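Local coordinates for protein DNA ligase (Alteromonas mediterranea, PDB 6GDR) that probably seals nicks in duplex DNA as a minimal Lig E-type, ATP-dependent ligase, working through an adenylylated intermediate, at residues D[35-47]-D[61-75]. Sequence-based numbering, arbitrary orientation.
Sequences LDGIRARWDGTEL and FTANWPKATIDGELW. With AMP (adenosine monophosphate), chain G; nucleotides of chain B.
W42 and W65 meet edge to face in the tightly packed part of the contact, where the loop before strand 70-75 folds against W42: CE3 of W65 sits 3.4 Å from CD2 of W42, over the ring, with the planes 75° apart. A chi1 of 175° carries the W42 indole over the turn and loop from T62 to P66; T62 lies against its CZ3-CH2 end, and NE1 gives P66 O a nearly straight 2.9 Å bond in the ring plane. Cut back to an alanine, W42 would probably leave P66 O without its donor and the W65 edge without the face it packs on. Strands 38-42 and 70-75 run on from there, with paired backbone bonds at W42-I70, A40-G72 and I38-L74. On the R39, R41 and D71 face, R41 grips D71 side-on, NE to OD1 at 2.9 Å and NH2 to OD2 at 3.0 Å, the two planes only 9° apart; R39 adds weaker bonds, its plane turned well away. Farther along, the pair walls the AMP pocket of the ligase domain: L35 N donates to AMP N7, E73 OE1 accepts from the ribose O2', and R39 N donates to OP1 of DC10 of chain B. The solvent side is looser: exposed K67 merely lays NZ above the G44 carbonyl, 3.1 Å from its O. Strand 47-48 flanks 38-42, strand 129-134 flanks 70-75, and helices 81-89 and 142-154 pack on the I38, I70 and L74 face.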
# COMPACT_ATOMS: atom_id res chain seq x y z
N LEU D 35 -1.19 -6.51 -0.09
CA LEU D 35 -0.14 -6.95 0.81
C LEU D 35 0.66 -5.74 1.27
O LEU D 35 1.24 -5.02 0.46
CB LEU D 35 0.77 -7.96 0.12
CG LEU D 35 0.05 -9.14 -0.55
CD1 LEU D 35 1.05 -10.10 -1.17
CD2 LEU D 35 -0.85 -9.87 0.44
N ASP D 36 0.69 -5.52 2.59
CA ASP D 36 1.36 -4.36 3.18
C ASP D 36 2.86 -4.64 3.22
O ASP D 36 3.45 -4.95 4.25
CB ASP D 36 0.80 -4.07 4.57
CG ASP D 36 1.27 -2.74 5.12
OD1 ASP D 36 1.86 -1.95 4.35
OD2 ASP D 36 1.05 -2.49 6.32
N GLY D 37 3.49 -4.52 2.05
CA GLY D 37 4.91 -4.76 1.90
C GLY D 37 5.60 -3.57 1.25
O GLY D 37 5.21 -2.42 1.42
N ILE D 38 6.65 -3.88 0.49
CA ILE D 38 7.42 -2.90 -0.26
C ILE D 38 7.28 -3.22 -1.74
O ILE D 38 7.54 -4.35 -2.16
CB ILE D 38 8.90 -2.89 0.16
CG1 ILE D 38 9.05 -2.56 1.65
CG2 ILE D 38 9.69 -1.90 -0.69
CD1 ILE D 38 8.66 -1.15 2.03
N ARG D 39 6.89 -2.22 -2.53
CA ARG D 39 6.81 -2.41 -3.97
C ARG D 39 8.21 -2.51 -4.56
O ARG D 39 9.12 -1.78 -4.17
CB ARG D 39 6.06 -1.25 -4.62
CG ARG D 39 5.75 -1.47 -6.09
CD ARG D 39 5.23 -0.20 -6.75
NE ARG D 39 4.33 -0.50 -7.87
CZ ARG D 39 4.73 -0.87 -9.08
NH1 ARG D 39 6.02 -1.01 -9.35
NH2 ARG D 39 3.83 -1.12 -10.02
N ALA D 40 8.37 -3.43 -5.50
CA ALA D 40 9.67 -3.64 -6.13
C ALA D 40 9.47 -4.10 -7.57
O ALA D 40 8.61 -4.94 -7.85
CB ALA D 40 10.50 -4.68 -5.37
N ARG D 41 10.26 -3.53 -8.47
CA ARG D 41 10.27 -3.93 -9.87
C ARG D 41 11.49 -4.81 -10.13
O ARG D 41 12.61 -4.44 -9.77
CB ARG D 41 10.29 -2.71 -10.79
CG ARG D 41 10.76 -3.00 -12.20
CD ARG D 41 10.34 -1.91 -13.17
NE ARG D 41 8.90 -1.91 -13.38
CZ ARG D 41 8.25 -0.99 -14.08
NH1 ARG D 41 8.90 0.03 -14.63
NH2 ARG D 41 6.93 -1.07 -14.22
N TRP D 42 11.26 -5.96 -10.76
CA TRP D 42 12.33 -6.88 -11.11
C TRP D 42 12.81 -6.57 -12.52
O TRP D 42 12.06 -6.70 -13.48
CB TRP D 42 11.84 -8.33 -11.01
CG TRP D 42 12.85 -9.34 -11.46
CD1 TRP D 42 12.67 -10.29 -12.42
CD2 TRP D 42 14.19 -9.49 -10.99
NE1 TRP D 42 13.82 -11.04 -12.57
CE2 TRP D 42 14.77 -10.56 -11.70
CE3 TRP D 42 14.96 -8.83 -10.02
CZ2 TRP D 42 16.08 -10.99 -11.48
CZ3 TRP D 42 16.26 -9.25 -9.81
CH2 TRP D 42 16.80 -10.32 -10.53
N ASP D 43 14.07 -6.14 -12.63
CA ASP D 43 14.66 -5.75 -13.90
C ASP D 43 15.13 -6.94 -14.73
O ASP D 43 15.62 -6.75 -15.84
CB ASP D 43 15.84 -4.80 -13.65
CG ASP D 43 16.33 -4.13 -14.91
OD1 ASP D 43 15.62 -4.19 -15.94
OD2 ASP D 43 17.43 -3.54 -14.88
N GLY D 44 15.00 -8.17 -14.21
CA GLY D 44 15.61 -9.31 -14.85
C GLY D 44 17.02 -9.52 -14.32
O GLY D 44 17.53 -10.64 -14.29
N THR D 45 17.64 -8.42 -13.89
CA THR D 45 18.95 -8.45 -13.25
C THR D 45 18.95 -7.84 -11.86
O THR D 45 19.85 -8.14 -11.07
CB THR D 45 19.99 -7.70 -14.10
OG1 THR D 45 19.96 -8.19 -15.44
CG2 THR D 45 21.39 -7.88 -13.53
N GLU D 46 17.97 -7.00 -11.52
CA GLU D 46 18.08 -6.14 -10.35
C GLU D 46 16.69 -5.76 -9.87
O GLU D 46 15.76 -5.61 -10.66
CB GLU D 46 18.89 -4.89 -10.70
CG GLU D 46 19.26 -4.01 -9.53
CD GLU D 46 20.06 -2.80 -9.97
OE1 GLU D 46 19.83 -2.31 -11.10
OE2 GLU D 46 20.93 -2.34 -9.20
N LEU D 47 16.56 -5.62 -8.55
CA LEU D 47 15.34 -5.13 -7.92
C LEU D 47 15.46 -3.64 -7.63
O LEU D 47 16.54 -3.15 -7.30
CB LEU D 47 15.05 -5.89 -6.62
CG LEU D 47 14.56 -7.33 -6.74
CD1 LEU D 47 14.66 -8.02 -5.39
CD2 LEU D 47 13.14 -7.37 -7.27
N PHE D 61 18.52 -14.77 -3.27
CA PHE D 61 17.12 -14.35 -3.26
C PHE D 61 16.57 -14.21 -4.67
O PHE D 61 15.37 -14.40 -4.88
CB PHE D 61 16.99 -13.03 -2.50
CG PHE D 61 15.57 -12.65 -2.18
CD1 PHE D 61 14.96 -13.12 -1.03
CD2 PHE D 61 14.84 -11.84 -3.04
CE1 PHE D 61 13.65 -12.77 -0.73
CE2 PHE D 61 13.53 -11.50 -2.75
CZ PHE D 61 12.94 -11.96 -1.59
N THR D 62 17.42 -13.89 -5.64
CA THR D 62 17.01 -13.70 -7.02
C THR D 62 17.55 -14.78 -7.95
O THR D 62 17.36 -14.69 -9.17
CB THR D 62 17.46 -12.32 -7.53
OG1 THR D 62 18.89 -12.29 -7.61
CG2 THR D 62 16.98 -11.23 -6.59
N ALA D 63 18.20 -15.80 -7.41
CA ALA D 63 18.79 -16.84 -8.24
C ALA D 63 17.72 -17.55 -9.06
O ALA D 63 16.70 -17.98 -8.52
CB ALA D 63 19.55 -17.85 -7.37
N ASN D 64 17.96 -17.66 -10.37
CA ASN D 64 17.11 -18.38 -11.31
C ASN D 64 15.78 -17.68 -11.57
O ASN D 64 14.88 -18.29 -12.15
CB ASN D 64 16.84 -19.82 -10.85
CG ASN D 64 18.12 -20.62 -10.70
OD1 ASN D 64 18.43 -21.13 -9.62
ND2 ASN D 64 18.86 -20.75 -11.79
N TRP D 65 15.63 -16.42 -11.16
CA TRP D 65 14.42 -15.69 -11.48
C TRP D 65 14.31 -15.49 -12.99
O TRP D 65 15.32 -15.55 -13.70
CB TRP D 65 14.40 -14.33 -10.77
CG TRP D 65 14.00 -14.39 -9.33
CD1 TRP D 65 14.03 -15.48 -8.51
CD2 TRP D 65 13.50 -13.31 -8.53
NE1 TRP D 65 13.58 -15.15 -7.25
CE2 TRP D 65 13.25 -13.82 -7.24
CE3 TRP D 65 13.24 -11.96 -8.79
CZ2 TRP D 65 12.75 -13.02 -6.21
CZ3 TRP D 65 12.74 -11.17 -7.76
CH2 TRP D 65 12.50 -11.71 -6.49
N PRO D 66 13.11 -15.25 -13.50
CA PRO D 66 12.95 -15.03 -14.94
C PRO D 66 13.76 -13.82 -15.41
O PRO D 66 14.21 -12.99 -14.63
CB PRO D 66 11.45 -14.79 -15.11
CG PRO D 66 10.82 -15.41 -13.92
CD PRO D 66 11.81 -15.25 -12.80
N LYS D 67 13.94 -13.75 -16.73
CA LYS D 67 14.65 -12.64 -17.37
C LYS D 67 13.67 -11.69 -18.04
O LYS D 67 13.74 -11.41 -19.24
CB LYS D 67 15.68 -13.18 -18.36
CG LYS D 67 16.78 -14.04 -17.74
CD LYS D 67 17.67 -13.25 -16.78
CE LYS D 67 18.42 -12.13 -17.50
NZ LYS D 67 19.43 -11.48 -16.62
N ALA D 68 12.74 -11.18 -17.24
CA ALA D 68 11.72 -10.26 -17.72
C ALA D 68 11.48 -9.19 -16.67
O ALA D 68 12.02 -9.25 -15.56
CB ALA D 68 10.41 -11.00 -18.04
N THR D 69 10.66 -8.20 -17.03
CA THR D 69 10.32 -7.12 -16.12
C THR D 69 9.02 -7.46 -15.39
O THR D 69 8.01 -7.75 -16.03
CB THR D 69 10.17 -5.80 -16.89
OG1 THR D 69 11.37 -5.54 -17.62
CG2 THR D 69 9.91 -4.65 -15.92
N ILE D 70 9.07 -7.42 -14.06
CA ILE D 70 7.94 -7.83 -13.23
C ILE D 70 7.82 -6.86 -12.06
O ILE D 70 8.83 -6.47 -11.45
CB ILE D 70 8.11 -9.28 -12.72
CG1 ILE D 70 8.25 -10.25 -13.90
CG2 ILE D 70 6.93 -9.67 -11.84
CD1 ILE D 70 8.63 -11.66 -13.49
N ASP D 71 6.59 -6.48 -11.74
CA ASP D 71 6.29 -5.67 -10.56
C ASP D 71 5.74 -6.58 -9.47
O ASP D 71 4.88 -7.43 -9.73
CB ASP D 71 5.27 -4.57 -10.89
CG ASP D 71 5.89 -3.43 -11.68
OD1 ASP D 71 7.10 -3.18 -11.52
OD2 ASP D 71 5.16 -2.78 -12.45
N GLY D 72 6.23 -6.40 -8.25
CA GLY D 72 5.83 -7.25 -7.15
C GLY D 72 5.91 -6.53 -5.82
O GLY D 72 6.38 -5.39 -5.73
N GLU D 73 5.44 -7.22 -4.78
CA GLU D 73 5.40 -6.69 -3.42
C GLU D 73 6.26 -7.58 -2.54
O GLU D 73 5.90 -8.73 -2.26
CB GLU D 73 3.97 -6.64 -2.91
CG GLU D 73 3.79 -5.78 -1.67
CD GLU D 73 3.81 -4.30 -1.99
OE1 GLU D 73 3.71 -3.95 -3.18
OE2 GLU D 73 3.92 -3.49 -1.05
N LEU D 74 7.41 -7.06 -2.10
CA LEU D 74 8.23 -7.78 -1.13
C LEU D 74 7.49 -7.83 0.20
O LEU D 74 7.20 -6.79 0.80
CB LEU D 74 9.59 -7.10 -0.98
CG LEU D 74 10.45 -7.09 -2.24
CD1 LEU D 74 11.71 -6.27 -2.02
CD2 LEU D 74 10.80 -8.50 -2.68
N TRP D 75 7.20 -9.05 0.67
CA TRP D 75 6.22 -9.23 1.73
C TRP D 75 6.52 -10.53 2.46
O TRP D 75 6.98 -11.51 1.86
CB TRP D 75 4.81 -9.24 1.14
CG TRP D 75 3.69 -9.42 2.12
CD1 TRP D 75 3.21 -8.48 2.99
CD2 TRP D 75 2.89 -10.59 2.31
NE1 TRP D 75 2.16 -9.00 3.71
CE2 TRP D 75 1.95 -10.29 3.32
CE3 TRP D 75 2.88 -11.86 1.73
CZ2 TRP D 75 1.01 -11.23 3.75
CZ3 TRP D 75 1.95 -12.79 2.17
CH2 TRP D 75 1.03 -12.46 3.17
P AMP G . -0.91 2.73 -2.40
O1P AMP G . -0.73 1.54 -1.48
O2P AMP G . -2.06 3.67 -2.17
O5' AMP G . -1.00 2.17 -3.91
C5' AMP G . -1.15 0.77 -4.12
C4' AMP G . 0.19 0.07 -3.91
O4' AMP G . -0.01 -1.17 -3.23
C3' AMP G . 0.95 -0.24 -5.20
O3' AMP G . 2.12 0.58 -5.28
C2' AMP G . 1.30 -1.71 -5.12
O2' AMP G . 2.70 -1.92 -5.31
C1' AMP G . 0.90 -2.16 -3.72
N9 AMP G . 0.27 -3.50 -3.62
C8 AMP G . 0.39 -4.28 -2.52
N7 AMP G . -0.28 -5.45 -2.67
C5 AMP G . -0.85 -5.44 -3.88
C6 AMP G . -1.69 -6.37 -4.67
N6 AMP G . -2.06 -7.56 -4.15
N1 AMP G . -2.08 -5.99 -5.90
C2 AMP G . -1.71 -4.80 -6.42
N3 AMP G . -0.95 -3.91 -5.76
C4 AMP G . -0.48 -4.16 -4.51
P DC B 10 6.44 1.64 -1.07
OP1 DC B 10 6.20 0.33 -1.73
OP2 DC B 10 6.57 2.86 -1.90
O5' DC B 10 5.29 1.88 0.02
C5' DC B 10 5.02 0.87 0.98
C4' DC B 10 4.24 1.41 2.15
O4' DC B 10 4.99 2.46 2.82
C3' DC B 10 2.91 2.06 1.81
O3' DC B 10 1.89 1.09 1.61
C2' DC B 10 2.67 2.94 3.03
C1' DC B 10 4.08 3.35 3.45
N1 DC B 10 4.43 4.75 3.07
C2 DC B 10 4.17 5.80 3.96
O2 DC B 10 3.68 5.54 5.06
N3 DC B 10 4.49 7.06 3.59
C4 DC B 10 5.02 7.29 2.39
N4 DC B 10 5.31 8.56 2.07
C5 DC B 10 5.28 6.24 1.47
C6 DC B 10 4.97 5.00 1.84
P DC B 9 11.00 5.33 -2.36
OP1 DC B 9 11.11 4.50 -3.61
OP2 DC B 9 9.96 6.41 -2.50
O5' DC B 9 10.70 4.42 -1.11
C5' DC B 9 10.19 3.12 -1.32
C4' DC B 9 9.90 2.49 0.04
O4' DC B 9 10.44 3.16 1.00
C3' DC B 9 8.36 2.56 0.32
O3' DC B 9 7.77 1.48 -0.19
C2' DC B 9 8.28 2.59 1.86
C1' DC B 9 9.35 3.26 2.22
N1 DC B 9 9.03 4.60 2.44
C2 DC B 9 8.55 5.02 3.75
O2 DC B 9 8.43 4.21 4.65
N3 DC B 9 8.21 6.43 3.99
C4 DC B 9 8.35 7.39 2.96
N4 DC B 9 8.02 8.74 3.21
C5 DC B 9 8.83 6.97 1.63
C6 DC B 9 9.17 5.57 1.39
O HOH W 1 -0.13 -7.61 4.69